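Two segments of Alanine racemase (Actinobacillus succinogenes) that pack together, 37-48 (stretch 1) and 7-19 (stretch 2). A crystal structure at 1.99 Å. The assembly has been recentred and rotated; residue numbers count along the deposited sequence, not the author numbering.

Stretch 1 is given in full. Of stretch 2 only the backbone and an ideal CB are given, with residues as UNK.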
# COMPACT_ATOMS: atom_id res chain seq x y z
N ASN B 37 20.04 10.88 9.34
CA ASN B 37 21.09 11.63 8.70
C ASN B 37 20.71 13.02 8.32
O ASN B 37 21.40 13.62 7.49
CB ASN B 37 21.56 10.85 7.50
CG ASN B 37 22.42 9.68 7.90
OD1 ASN B 37 23.60 9.86 8.19
ND2 ASN B 37 21.85 8.49 7.93
N GLY B 38 19.60 13.53 8.87
CA GLY B 38 19.23 14.93 8.70
C GLY B 38 18.45 15.16 7.42
O GLY B 38 18.43 16.27 6.86
N TYR B 39 17.79 14.13 6.93
CA TYR B 39 16.97 14.31 5.73
C TYR B 39 15.56 13.90 5.97
O TYR B 39 15.33 12.97 6.72
CB TYR B 39 17.55 13.49 4.59
CG TYR B 39 18.83 14.07 4.05
CD1 TYR B 39 18.80 15.04 3.04
CD2 TYR B 39 20.06 13.63 4.50
CE1 TYR B 39 19.96 15.61 2.56
CE2 TYR B 39 21.23 14.21 4.02
CZ TYR B 39 21.15 15.18 3.03
OH TYR B 39 22.29 15.74 2.51
N ARG B 40 14.63 14.60 5.32
CA ARG B 40 13.26 14.14 5.13
C ARG B 40 13.01 13.80 3.65
O ARG B 40 13.82 14.11 2.77
CB ARG B 40 12.26 15.24 5.57
CG ARG B 40 12.56 15.85 6.93
CD ARG B 40 12.28 14.81 7.98
NE ARG B 40 12.45 15.33 9.33
CZ ARG B 40 12.07 14.72 10.44
NH1 ARG B 40 11.53 13.50 10.41
NH2 ARG B 40 12.31 15.31 11.59
N ILE B 41 11.89 13.17 3.38
CA ILE B 41 11.71 12.47 2.13
C ILE B 41 10.53 13.05 1.35
O ILE B 41 9.45 13.22 1.89
CB ILE B 41 11.45 10.95 2.44
CG1 ILE B 41 12.68 10.30 3.14
CG2 ILE B 41 11.05 10.18 1.24
CD1 ILE B 41 13.92 10.32 2.28
N LEU B 42 10.73 13.36 0.07
CA LEU B 42 9.58 13.69 -0.77
C LEU B 42 9.39 12.56 -1.76
O LEU B 42 10.39 12.04 -2.33
CB LEU B 42 9.80 14.98 -1.52
CG LEU B 42 9.60 16.33 -0.86
CD1 LEU B 42 10.00 17.37 -1.89
CD2 LEU B 42 8.17 16.54 -0.37
N LEU B 43 8.15 12.15 -1.99
CA LEU B 43 7.86 11.07 -2.94
C LEU B 43 7.25 11.59 -4.24
O LEU B 43 6.55 12.58 -4.25
CB LEU B 43 6.85 10.07 -2.35
CG LEU B 43 7.20 9.44 -1.02
CD1 LEU B 43 5.99 8.62 -0.64
CD2 LEU B 43 8.48 8.55 -1.13
N CYS B 44 7.46 10.87 -5.32
CA CYS B 44 6.69 11.14 -6.53
C CYS B 44 6.28 9.79 -7.07
O CYS B 44 7.13 8.88 -7.16
CB CYS B 44 7.52 11.84 -7.57
SG CYS B 44 6.47 12.21 -9.05
N ASN B 45 5.00 9.64 -7.34
CA ASN B 45 4.48 8.39 -7.85
C ASN B 45 4.61 8.45 -9.34
O ASN B 45 3.64 8.77 -10.06
CB ASN B 45 3.00 8.17 -7.44
CG ASN B 45 2.53 6.81 -7.83
OD1 ASN B 45 3.24 5.81 -7.58
ND2 ASN B 45 1.36 6.73 -8.50
N THR B 46 5.81 8.14 -9.81
CA THR B 46 6.19 8.42 -11.22
C THR B 46 5.66 7.32 -12.12
O THR B 46 5.26 7.54 -13.27
CB THR B 46 7.76 8.60 -11.38
OG1 THR B 46 8.43 7.59 -10.63
CG2 THR B 46 8.21 9.91 -10.83
N GLU B 47 5.68 6.09 -11.60
CA GLU B 47 5.23 4.92 -12.40
C GLU B 47 5.86 4.81 -13.78
O GLU B 47 5.16 4.51 -14.79
CB GLU B 47 3.72 4.95 -12.59
CG GLU B 47 2.98 5.10 -11.29
CD GLU B 47 1.47 4.92 -11.46
OE1 GLU B 47 0.72 5.90 -11.60
OE2 GLU B 47 1.04 3.78 -11.43
N SER B 48 7.16 5.13 -13.84
CA SER B 48 7.90 5.11 -15.07
C SER B 48 7.24 5.85 -16.21
O SER B 48 7.30 5.44 -17.38
CB SER B 48 8.24 3.68 -15.45
OG SER B 48 8.87 3.04 -14.34
N UNK B 7 18.62 23.67 7.07
CA UNK B 7 19.70 22.79 7.63
C UNK B 7 19.36 21.31 7.35
O UNK B 7 20.22 20.53 6.96
CB UNK B 7 19.86 23.01 9.13
N UNK B 8 18.10 20.94 7.58
CA UNK B 8 17.58 19.62 7.20
C UNK B 8 17.30 19.60 5.70
O UNK B 8 16.58 20.46 5.16
CB UNK B 8 16.31 19.28 7.99
N UNK B 9 17.90 18.64 5.01
CA UNK B 9 17.67 18.53 3.57
C UNK B 9 16.46 17.69 3.24
O UNK B 9 15.79 17.20 4.12
CB UNK B 9 18.90 17.94 2.88
N UNK B 10 16.20 17.53 1.95
CA UNK B 10 15.22 16.57 1.50
C UNK B 10 15.85 15.73 0.38
O UNK B 10 16.71 16.19 -0.42
CB UNK B 10 13.94 17.27 1.03
N UNK B 11 15.38 14.49 0.32
CA UNK B 11 15.66 13.59 -0.79
C UNK B 11 14.37 13.27 -1.56
O UNK B 11 13.29 13.14 -0.94
CB UNK B 11 16.31 12.30 -0.28
N UNK B 12 14.49 13.19 -2.87
CA UNK B 12 13.41 12.75 -3.76
C UNK B 12 13.42 11.22 -3.98
O UNK B 12 14.42 10.64 -4.44
CB UNK B 12 13.53 13.47 -5.11
N UNK B 13 12.29 10.56 -3.66
CA UNK B 13 12.10 9.18 -4.11
C UNK B 13 11.10 9.11 -5.26
O UNK B 13 9.98 9.58 -5.12
CB UNK B 13 11.63 8.30 -2.95
N UNK B 14 11.51 8.52 -6.38
CA UNK B 14 10.64 8.29 -7.53
C UNK B 14 10.16 6.86 -7.43
O UNK B 14 10.92 5.92 -7.71
CB UNK B 14 11.36 8.55 -8.86
N UNK B 15 8.90 6.69 -7.05
CA UNK B 15 8.31 5.41 -6.72
C UNK B 15 7.64 4.79 -7.95
O UNK B 15 6.96 5.49 -8.73
CB UNK B 15 7.30 5.57 -5.58
N UNK B 16 7.85 3.49 -8.16
CA UNK B 16 7.23 2.85 -9.31
C UNK B 16 5.71 2.67 -9.16
O UNK B 16 4.98 2.79 -10.11
CB UNK B 16 7.89 1.49 -9.55
N UNK B 17 5.21 2.39 -7.97
CA UNK B 17 3.74 2.36 -7.76
C UNK B 17 3.44 2.44 -6.29
O UNK B 17 3.71 1.55 -5.50
CB UNK B 17 3.11 1.10 -8.35
N UNK B 18 2.85 3.54 -5.91
CA UNK B 18 2.64 3.83 -4.53
C UNK B 18 1.62 2.83 -3.89
O UNK B 18 1.62 2.64 -2.67
CB UNK B 18 2.16 5.28 -4.39
N UNK B 19 0.80 2.19 -4.72
CA UNK B 19 -0.09 1.14 -4.25
C UNK B 19 0.52 -0.25 -4.14
O UNK B 19 -0.11 -1.13 -3.55
CB UNK B 19 -1.30 1.07 -5.18

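The two strands run parallel, and their backbones form a ladder: stretch 2 donates from position 9 to the O of Gly-38, and the alternation continues up to position 15. Side chains alternate between two faces, so each position is judged by its neighbours on one face.

Position 7 has nothing of stretch 1 near its CB, so almost anything would do; it is Lys-7, extending into open space. Position 8 points sideways, its ideal CB 3.8 Å from Gly-38 O, and small or polar residues fit. Thr-8 is there, its OG1 3.9 Å from Arg-40 CG.

Position 9 is the strictest. An ideal CB would sit 2.6 Å from Tyr-39 CE1, a clash with the ring as it lies, so glycine is called for, and Gly-9 it is. Its O accepts from Arg-40 N at 3.1 Å.

Position 10 lies on the face of Arg-40 and Leu-42, its CB 4.8 Å from Leu-42 CG. A long or branched apolar chain would suit. Met-10 brings SD to 3.7 Å from Leu-42 CG.

Position 11 shares the other face with Tyr-39 and Ile-41, whose CD1 is 4.0 Å from the CB. Leucine, isoleucine or methionine could reach the ring. Leu-11 does so, CD2 lying 3.4 Å from Tyr-39 CD1.

Position 12 has less to touch, only Leu-42 O within 4.5 Å of its ideal CB, so several apolar residues are plausible. Leu-12 bends back, CD1 coming 4.2 Å from Cys-44 CB.

At position 13, Leu-43 CD2 is 3.6 Å from the ideal CB and Ile-41 CG2 4.6 Å. A compact beta-branched residue suits this strand site; Val-13 sets CG2 3.7 Å from Ile-41 CG2.

Position 14 finds Thr-46 OG1 3.6 Å from its CB, so polar or apolar chains seem possible. The residue is Met-14, whose end leads away.

Position 15 returns to the face of Leu-43, with Asn-45 OD1 4.5 Å from the CB; a small apolar residue fits. Val-15 places CG2 4.1 Å from Leu-43 CD2, while its O accepts from Glu-47 N at 3.2 Å.

Position 16 points away, with nothing of stretch 1 within 5 Å of its ideal CB, so many residues would suit; it is Ser-16, whose side chain stays clear of stretch 1. Position 17 points sideways, CB 4.6 Å from Glu-47 OE2, which favours polar residues; Asn-17 uses OD1 to accept from the backbone N of position 19 at 2.8 Å.

Position 18 points toward stretch 1, where its N donates to Asn-45 OD1 at 2.8 Å. Leu-43 offers an apolar end nearby, inviting an aliphatic chain; Ile-18 sets CD1 4.4 Å from Leu-43 CD1. Position 19 has nothing of stretch 1 within 5.5 Å of its ideal CB, so stretch 1 sets no preference; it is Ala-19.

Stretch 2 (7-19) KTGMLLVMVSNIA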
# COMPACT_ATOMS: atom_id res chain seq x y z
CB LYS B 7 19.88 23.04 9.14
CG LYS B 7 21.29 22.74 9.67
CD LYS B 7 21.33 22.73 11.19
CE LYS B 7 21.01 24.12 11.79
NZ LYS B 7 21.86 25.22 11.20
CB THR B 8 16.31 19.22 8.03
OG1 THR B 8 15.30 18.66 7.17
CG2 THR B 8 15.72 20.41 8.78
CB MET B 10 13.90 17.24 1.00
CG MET B 10 13.01 17.87 2.13
SD MET B 10 11.32 18.42 1.65
CE MET B 10 11.67 19.91 0.77
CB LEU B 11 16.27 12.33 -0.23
CG LEU B 11 17.37 12.45 0.82
CD1 LEU B 11 17.73 11.07 1.25
CD2 LEU B 11 18.60 13.19 0.21
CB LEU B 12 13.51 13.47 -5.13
CG LEU B 12 12.52 13.06 -6.23
CD1 LEU B 12 11.05 13.32 -5.82
CD2 LEU B 12 12.80 13.83 -7.46
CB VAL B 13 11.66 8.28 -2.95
CG1 VAL B 13 11.68 6.81 -3.34
CG2 VAL B 13 12.55 8.54 -1.71
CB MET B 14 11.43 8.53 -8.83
CG MET B 14 11.57 10.04 -9.24
SD MET B 14 12.69 10.48 -10.67
CE MET B 14 13.69 9.17 -10.62
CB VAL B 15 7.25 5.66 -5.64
CG1 VAL B 15 6.48 4.41 -5.29
CG2 VAL B 15 7.98 6.15 -4.39
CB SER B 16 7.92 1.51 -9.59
OG SER B 16 7.89 0.76 -8.40
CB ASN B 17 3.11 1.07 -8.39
CG ASN B 17 1.60 1.02 -8.26
OD1 ASN B 17 0.99 1.72 -7.46
ND2 ASN B 17 0.97 0.14 -9.07
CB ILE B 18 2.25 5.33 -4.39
CG1 ILE B 18 2.87 5.89 -3.11
CG2 ILE B 18 0.72 5.60 -4.71
CD1 ILE B 18 2.36 7.25 -2.77
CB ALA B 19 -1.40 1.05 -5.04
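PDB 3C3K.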